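Long-range contact in phosphoribosylformylglycinamidine synthase 2 (Thermus thermophilus, PDB 3VIU), which belongs to the PurM-like (AIR synthase-related) superfamily and binds adenosine-5'-diphosphate and magnesium: residues Y44-K56 and P492-I505. Sequence-based numbering, arbitrary orientation.
Sequences YKNSRPLLKALPK and PETPEGYHELAETI. With ADP (adenosine-5'-diphosphate), chain B.
Leu50 drives its side chain as a knob into the hole formed by Tyr498, Leu501, Ala502 and Ile505 on helix 495-515. With CG anti to its own carbonyl carbon (chi1 -59°), it points CD1 at that helix, 3.9 Å from Leu501 CD2. Its isobutyl end crowds the Tyr498 hydroxyl, while Leu50 CB meets Ile505 CD1 at 3.5 Å. Ile505 uses both branches: its CG2 lies 3.4 Å from Leu50 O, and its CD1 meets Leu51 CD2, the side chains crossing nearly at right angles; the modelled 3.3 Å between these methyls is unusually short and doubtful. Leu51 CD2 is also 3.7 Å from ADP N6, so Ile505 stands as a second shell behind a pocket residue. Tyr498, its CG anti to the backbone N (chi1 -169°), slants its ring past Asn46 O and Leu50 CD1. Farther along, Pro492 CG packs against Asn46 CB at 3.9 Å; at the other end Leu54 CD2 touches Ile505 O. The mostly buried contact is van der Waals packing, carbonyls against methyls, without hydrogen bonds between the segments. Short helix 48-51 thus lies beside the ADP pocket on the crossover helix of a PurM-N-like domain's beta-alpha-beta unit, whose parallel strands 479-488 and 519-525 supply Leu487 under Ile505 and Val524 against Ser47 and Leu51.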
ATOM      1  N   TYR A  44      -8.308  16.412   2.742  1.00 16.58           N
ATOM      2  CA  TYR A  44      -8.823  15.643   1.609  1.00 16.49           C
ATOM      3  C   TYR A  44      -9.974  16.400   0.942  1.00 16.55           C
ATOM      4  O   TYR A  44     -10.974  15.808   0.549  1.00 18.24           O
ATOM      5  CB  TYR A  44      -9.340  14.285   2.091  1.00 15.07           C
ATOM      6  CG  TYR A  44      -8.260  13.303   2.459  1.00 18.35           C
ATOM      7  CD1 TYR A  44      -7.338  13.580   3.479  1.00 18.37           C
ATOM      8  CD2 TYR A  44      -8.124  12.108   1.756  1.00 18.41           C
ATOM      9  CE1 TYR A  44      -6.305  12.688   3.776  1.00 18.19           C
ATOM     10  CE2 TYR A  44      -7.098  11.220   2.043  1.00 18.17           C
ATOM     11  CZ  TYR A  44      -6.193  11.511   3.045  1.00 18.25           C
ATOM     12  OH  TYR A  44      -5.175  10.624   3.286  1.00 18.85           O
ATOM     13  N   LYS A  45      -9.822  17.710   0.815  1.00 18.11           N
ATOM     14  CA  LYS A  45     -10.852  18.561   0.243  1.00 19.07           C
ATOM     15  C   LYS A  45     -11.379  18.203  -1.149  1.00 20.74           C
ATOM     16  O   LYS A  45     -12.578  18.290  -1.394  1.00 22.93           O
ATOM     17  CB  LYS A  45     -10.371  20.011   0.272  1.00 18.77           C
ATOM     18  CG  LYS A  45     -10.213  20.551   1.689  1.00 19.79           C
ATOM     19  CD  LYS A  45      -9.776  22.014   1.715  1.00 22.49           C
ATOM     20  CE  LYS A  45      -8.446  22.212   0.994  1.00 24.11           C
ATOM     21  NZ  LYS A  45      -7.876  23.564   1.231  1.00 24.40           N
ATOM     22  N   ASN A  46     -10.507  17.785  -2.056  1.00 20.61           N
ATOM     23  CA  ASN A  46     -10.960  17.452  -3.398  1.00 20.16           C
ATOM     24  C   ASN A  46     -11.276  15.985  -3.641  1.00 19.51           C
ATOM     25  O   ASN A  46     -11.850  15.642  -4.675  1.00 20.75           O
ATOM     26  CB  ASN A  46      -9.932  17.917  -4.423  1.00 19.22           C
ATOM     27  CG  ASN A  46      -9.793  19.421  -4.454  1.00 22.04           C
ATOM     28  OD1 ASN A  46      -9.197  20.030  -3.561  1.00 23.02           O
ATOM     29  ND2 ASN A  46     -10.356  20.034  -5.480  1.00 22.24           N
ATOM     30  N   SER A  47     -10.926  15.126  -2.691  1.00 18.15           N
ATOM     31  CA  SER A  47     -11.154  13.692  -2.847  1.00 17.75           C
ATOM     32  C   SER A  47     -12.311  13.104  -2.054  1.00 17.81           C
ATOM     33  O   SER A  47     -12.871  12.090  -2.460  1.00 17.88           O
ATOM     34  CB  SER A  47      -9.879  12.912  -2.502  1.00 16.17           C
ATOM     35  OG  SER A  47      -9.542  13.077  -1.138  1.00 15.47           O
ATOM     36  N   ARG A  48     -12.668  13.722  -0.929  1.00 17.75           N
ATOM     37  CA  ARG A  48     -13.761  13.205  -0.108  1.00 19.15           C
ATOM     38  C   ARG A  48     -15.055  12.940  -0.876  1.00 18.96           C
ATOM     39  O   ARG A  48     -15.589  11.837  -0.821  1.00 20.91           O
ATOM     40  CB  ARG A  48     -14.032  14.137   1.080  1.00 20.53           C
ATOM     41  CG  ARG A  48     -13.408  13.656   2.404  1.00 23.79           C
ATOM     42  CD  ARG A  48     -12.957  14.825   3.292  1.00 27.80           C
ATOM     43  NE  ARG A  48     -14.060  15.680   3.727  1.00 31.42           N
ATOM     44  CZ  ARG A  48     -13.906  16.884   4.273  1.00 34.08           C
ATOM     45  NH1 ARG A  48     -12.692  17.388   4.456  1.00 33.51           N
ATOM     46  NH2 ARG A  48     -14.970  17.587   4.643  1.00 36.64           N
ATOM     47  N   PRO A  49     -15.564  13.935  -1.621  1.00 18.82           N
ATOM     48  CA  PRO A  49     -16.805  13.751  -2.381  1.00 18.51           C
ATOM     49  C   PRO A  49     -16.817  12.504  -3.269  1.00 20.03           C
ATOM     50  O   PRO A  49     -17.867  11.897  -3.476  1.00 20.67           O
ATOM     51  CB  PRO A  49     -16.897  15.034  -3.207  1.00 16.94           C
ATOM     52  CG  PRO A  49     -16.212  16.031  -2.361  1.00 16.87           C
ATOM     53  CD  PRO A  49     -15.004  15.274  -1.873  1.00 17.94           C
ATOM     54  N   LEU A  50     -15.653  12.131  -3.797  1.00 20.60           N
ATOM     55  CA  LEU A  50     -15.549  10.968  -4.677  1.00 20.12           C
ATOM     56  C   LEU A  50     -15.355   9.658  -3.923  1.00 20.38           C
ATOM     57  O   LEU A  50     -15.823   8.605  -4.363  1.00 21.25           O
ATOM     58  CB  LEU A  50     -14.386  11.162  -5.659  1.00 19.40           C
ATOM     59  CG  LEU A  50     -14.475  12.389  -6.569  1.00 17.51           C
ATOM     60  CD1 LEU A  50     -13.128  12.659  -7.203  1.00 17.75           C
ATOM     61  CD2 LEU A  50     -15.544  12.171  -7.626  1.00 17.82           C
ATOM     62  N   LEU A  51     -14.666   9.722  -2.787  1.00 21.51           N
ATOM     63  CA  LEU A  51     -14.389   8.527  -1.988  1.00 22.85           C
ATOM     64  C   LEU A  51     -15.628   7.915  -1.331  1.00 24.25           C
ATOM     65  O   LEU A  51     -15.597   6.771  -0.883  1.00 23.64           O
ATOM     66  CB  LEU A  51     -13.325   8.843  -0.925  1.00 21.45           C
ATOM     67  CG  LEU A  51     -11.934   9.162  -1.494  1.00 21.42           C
ATOM     68  CD1 LEU A  51     -11.008   9.676  -0.405  1.00 20.77           C
ATOM     69  CD2 LEU A  51     -11.364   7.912  -2.138  1.00 19.52           C
ATOM     70  N   LYS A  52     -16.717   8.674  -1.279  1.00 26.44           N
ATOM     71  CA  LYS A  52     -17.949   8.173  -0.685  1.00 28.40           C
ATOM     72  C   LYS A  52     -18.489   6.995  -1.492  1.00 28.60           C
ATOM     73  O   LYS A  52     -19.221   6.161  -0.969  1.00 29.37           O
ATOM     74  CB  LYS A  52     -19.004   9.282  -0.626  1.00 30.77           C
ATOM     75  CG  LYS A  52     -18.737  10.366   0.416  1.00 32.49           C
ATOM     76  CD  LYS A  52     -19.754  11.490   0.283  1.00 34.46           C
ATOM     77  CE  LYS A  52     -19.529  12.588   1.308  1.00 36.57           C
ATOM     78  NZ  LYS A  52     -19.718  12.108   2.704  1.00 39.87           N
ATOM     79  N   ALA A  53     -18.103   6.922  -2.761  1.00 27.46           N
ATOM     80  CA  ALA A  53     -18.556   5.863  -3.655  1.00 26.47           C
ATOM     81  C   ALA A  53     -17.980   4.472  -3.402  1.00 26.06           C
ATOM     82  O   ALA A  53     -18.575   3.479  -3.822  1.00 26.94           O
ATOM     83  CB  ALA A  53     -18.287   6.267  -5.102  1.00 28.12           C
ATOM     84  N   LEU A  54     -16.835   4.387  -2.730  1.00 23.74           N
ATOM     85  CA  LEU A  54     -16.213   3.089  -2.464  1.00 23.02           C
ATOM     86  C   LEU A  54     -16.975   2.229  -1.456  1.00 22.45           C
ATOM     87  O   LEU A  54     -17.204   2.643  -0.326  1.00 24.61           O
ATOM     88  CB  LEU A  54     -14.771   3.287  -1.986  1.00 22.82           C
ATOM     89  CG  LEU A  54     -13.808   3.927  -3.000  1.00 25.24           C
ATOM     90  CD1 LEU A  54     -12.462   4.181  -2.349  1.00 23.38           C
ATOM     91  CD2 LEU A  54     -13.648   3.018  -4.214  1.00 22.84           C
ATOM     92  N   PRO A  55     -17.388   1.015  -1.863  1.00 22.34           N
ATOM     93  CA  PRO A  55     -18.129   0.066  -1.015  1.00 21.12           C
ATOM     94  C   PRO A  55     -17.333  -0.296   0.251  1.00 21.44           C
ATOM     95  O   PRO A  55     -16.152  -0.602   0.156  1.00 19.10           O
ATOM     96  CB  PRO A  55     -18.311  -1.135  -1.935  1.00 18.26           C
ATOM     97  CG  PRO A  55     -18.367  -0.518  -3.283  1.00 19.79           C
ATOM     98  CD  PRO A  55     -17.259   0.491  -3.233  1.00 20.22           C
ATOM     99  N   LYS A  56     -17.985  -0.287   1.417  1.00 23.03           N
ATOM    100  CA  LYS A  56     -17.302  -0.587   2.681  1.00 26.06           C
ATOM    101  C   LYS A  56     -17.763  -1.853   3.412  1.00 25.73           C
ATOM    102  O   LYS A  56     -17.058  -2.343   4.288  1.00 25.38           O
ATOM    103  CB  LYS A  56     -17.447   0.585   3.659  1.00 27.44           C
ATOM    104  CG  LYS A  56     -17.735   1.939   3.030  1.00 32.41           C
ATOM    105  CD  LYS A  56     -16.479   2.767   2.784  1.00 33.87           C
ATOM    106  CE  LYS A  56     -16.848   4.175   2.283  1.00 35.66           C
ATOM    107  NZ  LYS A  56     -15.665   5.060   2.013  1.00 33.43           N
ATOM    108  N   PRO A 492      -5.626  18.183  -8.660  1.00 20.50           N
ATOM    109  CA  PRO A 492      -7.045  17.977  -8.955  1.00 21.90           C
ATOM    110  C   PRO A 492      -7.653  19.265  -9.524  1.00 23.99           C
ATOM    111  O   PRO A 492      -8.821  19.294  -9.914  1.00 22.33           O
ATOM    112  CB  PRO A 492      -7.621  17.637  -7.591  1.00 21.23           C
ATOM    113  CG  PRO A 492      -6.849  18.565  -6.703  1.00 19.62           C
ATOM    114  CD  PRO A 492      -5.425  18.391  -7.216  1.00 21.16           C
ATOM    115  N   GLU A 493      -6.847  20.323  -9.551  1.00 25.38           N
ATOM    116  CA  GLU A 493      -7.285  21.614 -10.061  1.00 28.75           C
ATOM    117  C   GLU A 493      -7.674  21.465 -11.524  1.00 29.27           C
ATOM    118  O   GLU A 493      -8.846  21.583 -11.878  1.00 31.55           O
ATOM    119  CB  GLU A 493      -6.161  22.647  -9.941  1.00 32.02           C
ATOM    120  CG  GLU A 493      -5.510  22.729  -8.564  1.00 36.19           C
ATOM    121  CD  GLU A 493      -6.388  23.389  -7.524  1.00 37.93           C
ATOM    122  OE1 GLU A 493      -7.551  22.963  -7.373  1.00 42.41           O
ATOM    123  OE2 GLU A 493      -5.909  24.329  -6.853  1.00 38.35           O
ATOM    124  N   THR A 494      -6.690  21.199 -12.376  1.00 27.75           N
ATOM    125  CA  THR A 494      -6.951  21.033 -13.801  1.00 26.93           C
ATOM    126  C   THR A 494      -7.971  19.919 -14.075  1.00 26.18           C
ATOM    127  O   THR A 494      -8.024  18.917 -13.360  1.00 24.97           O
ATOM    128  CB  THR A 494      -5.654  20.700 -14.569  1.00 27.04           C
ATOM    129  OG1 THR A 494      -5.244  19.361 -14.263  1.00 25.17           O
ATOM    130  CG2 THR A 494      -4.545  21.669 -14.183  1.00 24.46           C
ATOM    131  N   PRO A 495      -8.797  20.089 -15.121  1.00 25.62           N
ATOM    132  CA  PRO A 495      -9.814  19.099 -15.494  1.00 25.38           C
ATOM    133  C   PRO A 495      -9.221  17.712 -15.769  1.00 24.95           C
ATOM    134  O   PRO A 495      -9.829  16.703 -15.425  1.00 24.84           O
ATOM    135  CB  PRO A 495     -10.448  19.706 -16.745  1.00 25.24           C
ATOM    136  CG  PRO A 495     -10.300  21.175 -16.519  1.00 25.01           C
ATOM    137  CD  PRO A 495      -8.892  21.284 -15.978  1.00 25.03           C
ATOM    138  N   GLU A 496      -8.043  17.669 -16.390  1.00 23.51           N
ATOM    139  CA  GLU A 496      -7.384  16.401 -16.710  1.00 24.57           C
ATOM    140  C   GLU A 496      -7.005  15.652 -15.431  1.00 23.69           C
ATOM    141  O   GLU A 496      -7.172  14.437 -15.340  1.00 22.84           O
ATOM    142  CB  GLU A 496      -6.105  16.626 -17.532  1.00 25.60           C
ATOM    143  CG  GLU A 496      -6.193  17.653 -18.648  1.00 29.36           C
ATOM    144  CD  GLU A 496      -6.061  19.077 -18.142  1.00 30.89           C
ATOM    145  OE1 GLU A 496      -7.022  19.588 -17.540  1.00 33.60           O
ATOM    146  OE2 GLU A 496      -4.988  19.684 -18.333  1.00 33.20           O
ATOM    147  N   GLY A 497      -6.476  16.388 -14.457  1.00 22.95           N
ATOM    148  CA  GLY A 497      -6.081  15.792 -13.196  1.00 22.51           C
ATOM    149  C   GLY A 497      -7.268  15.272 -12.403  1.00 22.59           C
ATOM    150  O   GLY A 497      -7.251  14.147 -11.903  1.00 21.81           O
ATOM    151  N   TYR A 498      -8.305  16.094 -12.284  1.00 22.65           N
ATOM    152  CA  TYR A 498      -9.504  15.694 -11.555  1.00 22.09           C
ATOM    153  C   TYR A 498     -10.113  14.477 -12.245  1.00 21.43           C
ATOM    154  O   TYR A 498     -10.640  13.570 -11.595  1.00 22.18           O
ATOM    155  CB  TYR A 498     -10.526  16.832 -11.534  1.00 20.57           C
ATOM    156  CG  TYR A 498     -11.670  16.602 -10.577  1.00 20.94           C
ATOM    157  CD1 TYR A 498     -11.506  16.784  -9.200  1.00 21.20           C
ATOM    158  CD2 TYR A 498     -12.920  16.202 -11.044  1.00 20.51           C
ATOM    159  CE1 TYR A 498     -12.566  16.578  -8.317  1.00 20.48           C
ATOM    160  CE2 TYR A 498     -13.982  15.992 -10.171  1.00 19.45           C
ATOM    161  CZ  TYR A 498     -13.803  16.184  -8.813  1.00 20.23           C
ATOM    162  OH  TYR A 498     -14.870  15.987  -7.964  1.00 23.02           O
ATOM    163  N   HIS A 499     -10.035  14.456 -13.568  1.00 19.42           N
ATOM    164  CA  HIS A 499     -10.576  13.338 -14.315  1.00 19.48           C
ATOM    165  C   HIS A 499      -9.861  12.044 -13.921  1.00 19.16           C
ATOM    166  O   HIS A 499     -10.496  11.020 -13.678  1.00 18.71           O
ATOM    167  CB  HIS A 499     -10.433  13.594 -15.813  1.00 19.10           C
ATOM    168  CG  HIS A 499     -10.997  12.505 -16.667  1.00 21.07           C
ATOM    169  ND1 HIS A 499     -10.217  11.511 -17.216  1.00 21.31           N
ATOM    170  CD2 HIS A 499     -12.268  12.248 -17.058  1.00 20.48           C
ATOM    171  CE1 HIS A 499     -10.982  10.689 -17.912  1.00 21.32           C
ATOM    172  NE2 HIS A 499     -12.230  11.114 -17.832  1.00 21.56           N
ATOM    173  N   GLU A 500      -8.539  12.097 -13.839  1.00 19.07           N
ATOM    174  CA  GLU A 500      -7.767  10.920 -13.465  1.00 17.68           C
ATOM    175  C   GLU A 500      -8.126  10.460 -12.050  1.00 17.27           C
ATOM    176  O   GLU A 500      -8.213   9.261 -11.782  1.00 16.61           O
ATOM    177  CB  GLU A 500      -6.276  11.226 -13.574  1.00 15.29           C
ATOM    178  CG  GLU A 500      -5.873  11.656 -14.967  1.00 15.95           C
ATOM    179  CD  GLU A 500      -4.392  11.919 -15.108  1.00 15.60           C
ATOM    180  OE1 GLU A 500      -3.832  12.646 -14.269  1.00 16.37           O
ATOM    181  OE2 GLU A 500      -3.786  11.411 -16.072  1.00 19.65           O
ATOM    182  N   LEU A 501      -8.343  11.416 -11.153  1.00 16.73           N
ATOM    183  CA  LEU A 501      -8.702  11.090  -9.783  1.00 16.83           C
ATOM    184  C   LEU A 501     -10.079  10.449  -9.771  1.00 16.37           C
ATOM    185  O   LEU A 501     -10.308   9.458  -9.090  1.00 17.62           O
ATOM    186  CB  LEU A 501      -8.722  12.351  -8.917  1.00 17.93           C
ATOM    187  CG  LEU A 501      -9.279  12.193  -7.494  1.00 19.32           C
ATOM    188  CD1 LEU A 501      -8.388  11.264  -6.662  1.00 18.62           C
ATOM    189  CD2 LEU A 501      -9.371  13.562  -6.841  1.00 18.69           C
ATOM    190  N   ALA A 502     -10.991  11.019 -10.543  1.00 15.52           N
ATOM    191  CA  ALA A 502     -12.346  10.516 -10.605  1.00 14.99           C
ATOM    192  C   ALA A 502     -12.389   9.118 -11.217  1.00 15.19           C
ATOM    193  O   ALA A 502     -13.041   8.227 -10.669  1.00 14.96           O
ATOM    194  CB  ALA A 502     -13.227  11.489 -11.394  1.00 14.94           C
ATOM    195  N   GLU A 503     -11.698   8.923 -12.342  1.00 13.38           N
ATOM    196  CA  GLU A 503     -11.680   7.615 -12.995  1.00 13.45           C
ATOM    197  C   GLU A 503     -10.989   6.563 -12.121  1.00 14.63           C
ATOM    198  O   GLU A 503     -11.386   5.397 -12.105  1.00 14.46           O
ATOM    199  CB  GLU A 503     -10.962   7.698 -14.342  1.00 15.74           C
ATOM    200  CG  GLU A 503     -11.728   8.443 -15.420  1.00 17.78           C
ATOM    201  CD  GLU A 503     -12.916   7.662 -15.910  1.00 19.96           C
ATOM    202  OE1 GLU A 503     -14.063   8.079 -15.644  1.00 21.05           O
ATOM    203  OE2 GLU A 503     -12.696   6.618 -16.557  1.00 24.51           O
ATOM    204  N   THR A 504      -9.949   6.975 -11.402  1.00 12.87           N
ATOM    205  CA  THR A 504      -9.233   6.055 -10.538  1.00 11.62           C
ATOM    206  C   THR A 504     -10.190   5.548  -9.467  1.00 11.73           C
ATOM    207  O   THR A 504     -10.301   4.346  -9.236  1.00 13.69           O
ATOM    208  CB  THR A 504      -8.022   6.749  -9.880  1.00 11.12           C
ATOM    209  OG1 THR A 504      -7.072   7.102 -10.896  1.00 11.40           O
ATOM    210  CG2 THR A 504      -7.353   5.827  -8.858  1.00  9.68           C
ATOM    211  N   ILE A 505     -10.902   6.461  -8.820  1.00 10.98           N
ATOM    212  CA  ILE A 505     -11.845   6.050  -7.798  1.00 11.55           C
ATOM    213  C   ILE A 505     -12.990   5.191  -8.371  1.00 13.16           C
ATOM    214  O   ILE A 505     -13.398   4.208  -7.753  1.00 11.17           O
ATOM    215  CB  ILE A 505     -12.399   7.273  -7.041  1.00 10.96           C
ATOM    216  CG1 ILE A 505     -11.271   7.877  -6.183  1.00 11.76           C
ATOM    217  CG2 ILE A 505     -13.606   6.863  -6.194  1.00 10.77           C
ATOM    218  CD1 ILE A 505     -11.681   9.022  -5.264  1.00 10.78           C
TER
HETATM  219  PB  ADP B 800      -2.881   9.576   9.109  1.00 74.65           P
HETATM  220  O1B ADP B 800      -2.637  11.025   8.865  1.00 75.79           O
HETATM  221  O2B ADP B 800      -1.860   8.708   8.216  1.00 74.08           O
HETATM  222  O3B ADP B 800      -2.645   9.262  10.749  1.00 74.54           O
HETATM  223  PA  ADP B 800      -5.063  10.176   7.585  1.00 68.93           P
HETATM  224  O1A ADP B 800      -5.699  11.340   8.261  1.00 68.84           O
HETATM  225  O2A ADP B 800      -3.916  10.721   6.577  1.00 68.99           O
HETATM  226  O3A ADP B 800      -4.419   9.171   8.713  1.00 71.48           O
HETATM  227  O5' ADP B 800      -6.135   9.326   6.691  1.00 64.03           O
HETATM  228  C5' ADP B 800      -7.462   9.847   6.906  1.00 57.25           C
HETATM  229  C4' ADP B 800      -8.528   8.731   7.114  1.00 52.52           C
HETATM  230  O4' ADP B 800      -9.288   8.498   5.885  1.00 50.76           O
HETATM  231  C3' ADP B 800      -7.943   7.350   7.509  1.00 50.00           C
HETATM  232  O3' ADP B 800      -8.863   6.668   8.370  1.00 48.00           O
HETATM  233  C2' ADP B 800      -7.760   6.650   6.163  1.00 48.84           C
HETATM  234  O2' ADP B 800      -7.751   5.225   6.289  1.00 46.83           O
HETATM  235  C1' ADP B 800      -8.935   7.179   5.336  1.00 49.10           C
HETATM  236  N9  ADP B 800      -8.592   7.282   3.911  1.00 48.44           N
HETATM  237  C8  ADP B 800      -7.820   8.248   3.328  1.00 47.66           C
HETATM  238  N7  ADP B 800      -7.720   8.041   2.047  1.00 47.23           N
HETATM  239  C5  ADP B 800      -8.416   6.933   1.719  1.00 46.31           C
HETATM  240  C6  ADP B 800      -8.671   6.228   0.513  1.00 45.84           C
HETATM  241  N6  ADP B 800      -8.142   6.672  -0.685  1.00 45.15           N
HETATM  242  N1  ADP B 800      -9.439   5.118   0.561  1.00 45.24           N
HETATM  243  C2  ADP B 800      -9.961   4.670   1.714  1.00 44.61           C
HETATM  244  N3  ADP B 800      -9.745   5.305   2.868  1.00 44.46           N
HETATM  245  C4  ADP B 800      -8.990   6.424   2.916  1.00 46.63           C